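Local coordinates for protein amorpha-4,11-diene synthase (Artemisia annua, PDB 4GAX) that probably cyclises farnesyl diphosphate to sesquiterpenes such as amorpha-4,11-diene or alpha-bisabolol, as a class I terpene synthase, at residues A[331-342]-A[350-361]. Sequence-based numbering, arbitrary orientation.
Sequences FTEAIERWSITC and MKPIYKLFMDTY
The chi1 of Y354 (-166°) swings its ring opposite the backbone N, beside the carbonyl carbon, and carries the phenol to the end of helix 325-337. W338 is set the same way (chi1 -157°), and its indole comes back over helix 351-370. The hydroxyl of Y354 holds the backbone where helix 325-337 stops. Y354 OH donates to A334 O at 2.6 Å, from above the carbonyl plane. W338 N, in the last helix-type bond, reaches A334 O from the opposite face, so this oxygen takes two bonds. Y354 OH also accepts from S339 N at 3.2 Å, in a fairly straight bond (161°). W338 has positive phi, and the chain leaves the helix between these two anchors. A334 CB packs on Y354 CE1 at 3.7 Å.

Further along, W338, F357 and Y361 form an aromatic cluster. F357 turns its edge to the face of W338. W338 in turn points its own edge at the face of Y361, ring centroids 5.2 Å apart. M358 bends so that CE lies over the five-membered ring of W338, 3.8 Å from its centroid, with SD over the same face. I335 CD1 makes a CH-pi contact with F357, 3.9 Å from the ring centroid. At the other end, M350 SD meets F331 CD1 at 3.8 Å, a Met-aromatic contact.

V384 of helix 374-399 touches both F357 and Y361, and K381 makes a cation-pi contact with W338. A phenylalanine in place of Y354 would probably leave S339 N without its acceptor and A334 O with W338 N alone among the donors described here. The contact joins two neighbouring helices of the all-alpha terpene synthase domain. Its buried hydroxyl is both donor and acceptor, which gives A334 O and S339 N a partner inside an otherwise largely apolar contact.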
loop_
_atom_site.group_PDB
_atom_site.type_symbol
_atom_site.label_atom_id
_atom_site.label_comp_id
_atom_site.label_asym_id
_atom_site.label_seq_id
_atom_site.Cartn_x
_atom_site.Cartn_y
_atom_site.Cartn_z
ATOM N N PHE A 331 -21.140 24.059 4.279
ATOM C CA PHE A 331 -20.825 22.840 3.535
ATOM C C PHE A 331 -20.848 21.615 4.458
ATOM O O PHE A 331 -21.355 20.552 4.082
ATOM C CB PHE A 331 -19.476 22.966 2.813
ATOM C CG PHE A 331 -19.204 21.856 1.823
ATOM C CD1 PHE A 331 -19.704 21.923 0.527
ATOM C CD2 PHE A 331 -18.453 20.748 2.189
ATOM C CE1 PHE A 331 -19.449 20.892 -0.396
ATOM C CE2 PHE A 331 -18.192 19.712 1.269
ATOM C CZ PHE A 331 -18.697 19.791 -0.023
ATOM N N THR A 332 -20.307 21.776 5.663
ATOM C CA THR A 332 -20.289 20.703 6.654
ATOM C C THR A 332 -21.697 20.227 7.037
ATOM O O THR A 332 -21.927 19.025 7.186
ATOM C CB THR A 332 -19.554 21.136 7.931
ATOM O OG1 THR A 332 -18.203 21.501 7.608
ATOM C CG2 THR A 332 -19.555 20.002 8.962
ATOM N N GLU A 333 -22.636 21.155 7.205
ATOM C CA GLU A 333 -24.007 20.766 7.542
ATOM C C GLU A 333 -24.669 20.070 6.355
ATOM O O GLU A 333 -25.429 19.110 6.530
ATOM C CB GLU A 333 -24.838 21.971 8.009
ATOM C CG GLU A 333 -26.298 21.642 8.306
ATOM C CD GLU A 333 -26.465 20.466 9.266
ATOM O OE1 GLU A 333 -25.743 20.417 10.288
ATOM O OE2 GLU A 333 -27.318 19.589 8.996
ATOM N N ALA A 334 -24.372 20.551 5.150
ATOM C CA ALA A 334 -24.849 19.899 3.936
ATOM C C ALA A 334 -24.337 18.454 3.854
ATOM O O ALA A 334 -25.049 17.552 3.397
ATOM C CB ALA A 334 -24.421 20.683 2.717
ATOM N N ILE A 335 -23.102 18.229 4.291
ATOM C CA ILE A 335 -22.566 16.869 4.285
ATOM C C ILE A 335 -23.285 16.031 5.347
ATOM O O ILE A 335 -23.637 14.877 5.092
ATOM C CB ILE A 335 -21.033 16.842 4.461
ATOM C CG1 ILE A 335 -20.358 17.404 3.209
ATOM C CG2 ILE A 335 -20.524 15.406 4.694
ATOM C CD1 ILE A 335 -20.443 16.474 1.982
ATOM N N GLU A 336 -23.532 16.626 6.518
ATOM C CA GLU A 336 -24.306 15.967 7.573
ATOM C C GLU A 336 -25.700 15.605 7.078
ATOM O O GLU A 336 -26.230 14.542 7.410
ATOM C CB GLU A 336 -24.432 16.857 8.819
ATOM C CG GLU A 336 -23.134 17.122 9.568
ATOM C CD GLU A 336 -22.565 15.894 10.270
ATOM O OE1 GLU A 336 -23.188 14.809 10.227
ATOM O OE2 GLU A 336 -21.478 16.021 10.882
ATOM N N ARG A 337 -26.287 16.499 6.283
ATOM C CA ARG A 337 -27.630 16.298 5.749
ATOM C C ARG A 337 -27.659 15.179 4.710
ATOM O O ARG A 337 -28.613 14.407 4.657
ATOM C CB ARG A 337 -28.167 17.603 5.156
ATOM C CG ARG A 337 -29.624 17.879 5.480
ATOM C CD ARG A 337 -29.962 19.349 5.279
ATOM N NE ARG A 337 -29.888 20.111 6.523
ATOM C CZ ARG A 337 -30.939 20.371 7.297
ATOM N NH1 ARG A 337 -32.142 19.931 6.948
ATOM N NH2 ARG A 337 -30.787 21.071 8.415
ATOM N N TRP A 338 -26.606 15.101 3.894
ATOM C CA TRP A 338 -26.435 14.011 2.932
ATOM C C TRP A 338 -27.692 13.839 2.087
ATOM O O TRP A 338 -28.353 12.796 2.144
ATOM C CB TRP A 338 -26.118 12.705 3.661
ATOM C CG TRP A 338 -25.415 11.668 2.824
ATOM C CD1 TRP A 338 -25.980 10.844 1.892
ATOM C CD2 TRP A 338 -24.017 11.329 2.867
ATOM N NE1 TRP A 338 -25.021 10.016 1.346
ATOM C CE2 TRP A 338 -23.808 10.295 1.926
ATOM C CE3 TRP A 338 -22.925 11.803 3.604
ATOM C CZ2 TRP A 338 -22.546 9.721 1.705
ATOM C CZ3 TRP A 338 -21.667 11.225 3.388
ATOM C CH2 TRP A 338 -21.491 10.199 2.447
ATOM N N SER A 339 -28.021 14.868 1.311
ATOM C CA SER A 339 -29.172 14.813 0.414
ATOM C C SER A 339 -29.076 15.906 -0.627
ATOM O O SER A 339 -28.729 17.052 -0.311
ATOM C CB SER A 339 -30.486 14.974 1.183
ATOM O OG SER A 339 -31.560 15.148 0.272
ATOM N N ILE A 340 -29.407 15.557 -1.863
ATOM C CA ILE A 340 -29.341 16.514 -2.957
ATOM C C ILE A 340 -30.341 17.656 -2.776
ATOM O O ILE A 340 -30.180 18.735 -3.356
ATOM C CB ILE A 340 -29.545 15.816 -4.321
ATOM C CG1 ILE A 340 -28.922 16.655 -5.435
ATOM C CG2 ILE A 340 -31.021 15.516 -4.582
ATOM C CD1 ILE A 340 -27.442 16.941 -5.203
ATOM N N THR A 341 -31.361 17.429 -1.950
ATOM C CA THR A 341 -32.410 18.426 -1.750
ATOM C C THR A 341 -31.901 19.690 -1.066
ATOM O O THR A 341 -32.507 20.752 -1.196
ATOM C CB THR A 341 -33.578 17.878 -0.911
ATOM O OG1 THR A 341 -33.183 17.803 0.465
ATOM C CG2 THR A 341 -34.001 16.499 -1.403
ATOM N N CYS A 342 -30.802 19.587 -0.329
ATOM C CA CYS A 342 -30.245 20.779 0.309
ATOM C C CYS A 342 -29.207 21.494 -0.576
ATOM O O CYS A 342 -28.381 22.266 -0.077
ATOM C CB CYS A 342 -29.655 20.446 1.683
ATOM S SG CYS A 342 -28.064 19.599 1.623
ATOM N N MET A 350 -19.673 25.688 -4.490
ATOM C CA MET A 350 -19.604 24.360 -3.876
ATOM C C MET A 350 -20.641 23.406 -4.462
ATOM O O MET A 350 -20.628 22.207 -4.168
ATOM C CB MET A 350 -19.796 24.457 -2.363
ATOM C CG MET A 350 -18.654 25.131 -1.618
ATOM S SD MET A 350 -19.181 25.622 0.037
ATOM C CE MET A 350 -17.593 25.626 0.901
ATOM N N LYS A 351 -21.540 23.937 -5.287
ATOM C CA LYS A 351 -22.593 23.110 -5.874
ATOM C C LYS A 351 -22.086 21.944 -6.742
ATOM O O LYS A 351 -22.528 20.802 -6.548
ATOM C CB LYS A 351 -23.623 23.964 -6.618
ATOM C CG LYS A 351 -24.418 24.911 -5.707
ATOM C CD LYS A 351 -25.571 25.592 -6.454
ATOM C CE LYS A 351 -26.498 26.315 -5.479
ATOM N NZ LYS A 351 -27.782 26.738 -6.121
ATOM N N PRO A 352 -21.146 22.205 -7.680
ATOM C CA PRO A 352 -20.733 21.071 -8.528
ATOM C C PRO A 352 -20.109 19.928 -7.740
ATOM O O PRO A 352 -20.275 18.760 -8.085
ATOM C CB PRO A 352 -19.671 21.684 -9.457
ATOM C CG PRO A 352 -20.007 23.169 -9.485
ATOM C CD PRO A 352 -20.508 23.473 -8.093
ATOM N N ILE A 353 -19.393 20.261 -6.675
ATOM C CA ILE A 353 -18.669 19.248 -5.921
ATOM C C ILE A 353 -19.660 18.472 -5.056
ATOM O O ILE A 353 -19.519 17.270 -4.861
ATOM C CB ILE A 353 -17.553 19.878 -5.045
ATOM C CG1 ILE A 353 -16.571 20.680 -5.917
ATOM C CG2 ILE A 353 -16.803 18.792 -4.262
ATOM C CD1 ILE A 353 -17.065 22.072 -6.396
ATOM N N TYR A 354 -20.672 19.168 -4.544
ATOM C CA TYR A 354 -21.686 18.493 -3.750
ATOM C C TYR A 354 -22.433 17.511 -4.635
ATOM O O TYR A 354 -22.719 16.390 -4.221
ATOM C CB TYR A 354 -22.660 19.485 -3.105
ATOM C CG TYR A 354 -23.506 18.855 -2.014
ATOM C CD1 TYR A 354 -22.970 18.596 -0.754
ATOM C CD2 TYR A 354 -24.836 18.508 -2.243
ATOM C CE1 TYR A 354 -23.734 18.018 0.248
ATOM C CE2 TYR A 354 -25.612 17.932 -1.245
ATOM C CZ TYR A 354 -25.058 17.688 -0.004
ATOM O OH TYR A 354 -25.822 17.107 0.983
ATOM N N LYS A 355 -22.732 17.943 -5.855
ATOM C CA LYS A 355 -23.398 17.094 -6.850
ATOM C C LYS A 355 -22.579 15.865 -7.235
ATOM O O LYS A 355 -23.105 14.743 -7.275
ATOM C CB LYS A 355 -23.699 17.919 -8.105
ATOM C CG LYS A 355 -24.333 17.130 -9.250
ATOM C CD LYS A 355 -25.716 16.593 -8.885
ATOM C CE LYS A 355 -26.387 15.931 -10.102
ATOM N NZ LYS A 355 -27.319 14.838 -9.698
ATOM N N LEU A 356 -21.298 16.064 -7.539
ATOM C CA LEU A 356 -20.424 14.932 -7.869
ATOM C C LEU A 356 -20.351 13.964 -6.704
ATOM O O LEU A 356 -20.419 12.742 -6.888
ATOM C CB LEU A 356 -19.008 15.413 -8.217
ATOM C CG LEU A 356 -18.059 14.326 -8.743
ATOM C CD1 LEU A 356 -18.428 13.950 -10.176
ATOM C CD2 LEU A 356 -16.604 14.797 -8.669
ATOM N N PHE A 357 -20.195 14.518 -5.505
ATOM C CA PHE A 357 -20.125 13.724 -4.276
ATOM C C PHE A 357 -21.416 12.918 -4.067
ATOM O O PHE A 357 -21.370 11.713 -3.841
ATOM C CB PHE A 357 -19.888 14.679 -3.102
ATOM C CG PHE A 357 -19.868 14.021 -1.750
ATOM C CD1 PHE A 357 -18.670 13.666 -1.154
ATOM C CD2 PHE A 357 -21.043 13.815 -1.043
ATOM C CE1 PHE A 357 -18.651 13.092 0.109
ATOM C CE2 PHE A 357 -21.018 13.231 0.216
ATOM C CZ PHE A 357 -19.828 12.867 0.786
ATOM N N MET A 358 -22.566 13.586 -4.137
ATOM C CA MET A 358 -23.832 12.920 -3.873
ATOM C C MET A 358 -24.127 11.845 -4.920
ATOM O O MET A 358 -24.584 10.761 -4.566
ATOM C CB MET A 358 -24.986 13.933 -3.786
ATOM C CG MET A 358 -25.055 14.659 -2.446
ATOM S SD MET A 358 -25.444 13.543 -1.081
ATOM C CE MET A 358 -24.193 13.967 0.091
ATOM N N ASP A 359 -23.852 12.147 -6.191
ATOM C CA ASP A 359 -24.043 11.187 -7.287
ATOM C C ASP A 359 -23.149 9.974 -7.103
ATOM O O ASP A 359 -23.531 8.844 -7.415
ATOM C CB ASP A 359 -23.695 11.815 -8.643
ATOM C CG ASP A 359 -24.797 12.725 -9.181
ATOM O OD1 ASP A 359 -25.878 12.829 -8.557
ATOM O OD2 ASP A 359 -24.580 13.334 -10.252
ATOM N N THR A 360 -21.928 10.211 -6.638
ATOM C CA THR A 360 -20.972 9.123 -6.494
ATOM C C THR A 360 -21.385 8.188 -5.357
ATOM O O THR A 360 -21.420 6.953 -5.513
ATOM C CB THR A 360 -19.547 9.680 -6.246
ATOM O OG1 THR A 360 -19.142 10.495 -7.362
ATOM C CG2 THR A 360 -18.562 8.556 -6.063
ATOM N N TYR A 361 -21.714 8.760 -4.203
ATOM C CA TYR A 361 -22.143 7.925 -3.084
ATOM C C TYR A 361 -23.518 7.305 -3.290
ATOM O O TYR A 361 -23.755 6.177 -2.860
ATOM C CB TYR A 361 -22.075 8.694 -1.755
ATOM C CG TYR A 361 -20.697 8.644 -1.182
ATOM C CD1 TYR A 361 -20.262 7.517 -0.486
ATOM C CD2 TYR A 361 -19.803 9.686 -1.379
ATOM C CE1 TYR A 361 -18.985 7.446 0.022
ATOM C CE2 TYR A 361 -18.509 9.621 -0.864
ATOM C CZ TYR A 361 -18.109 8.508 -0.170
ATOM O OH TYR A 361 -16.827 8.434 0.345
#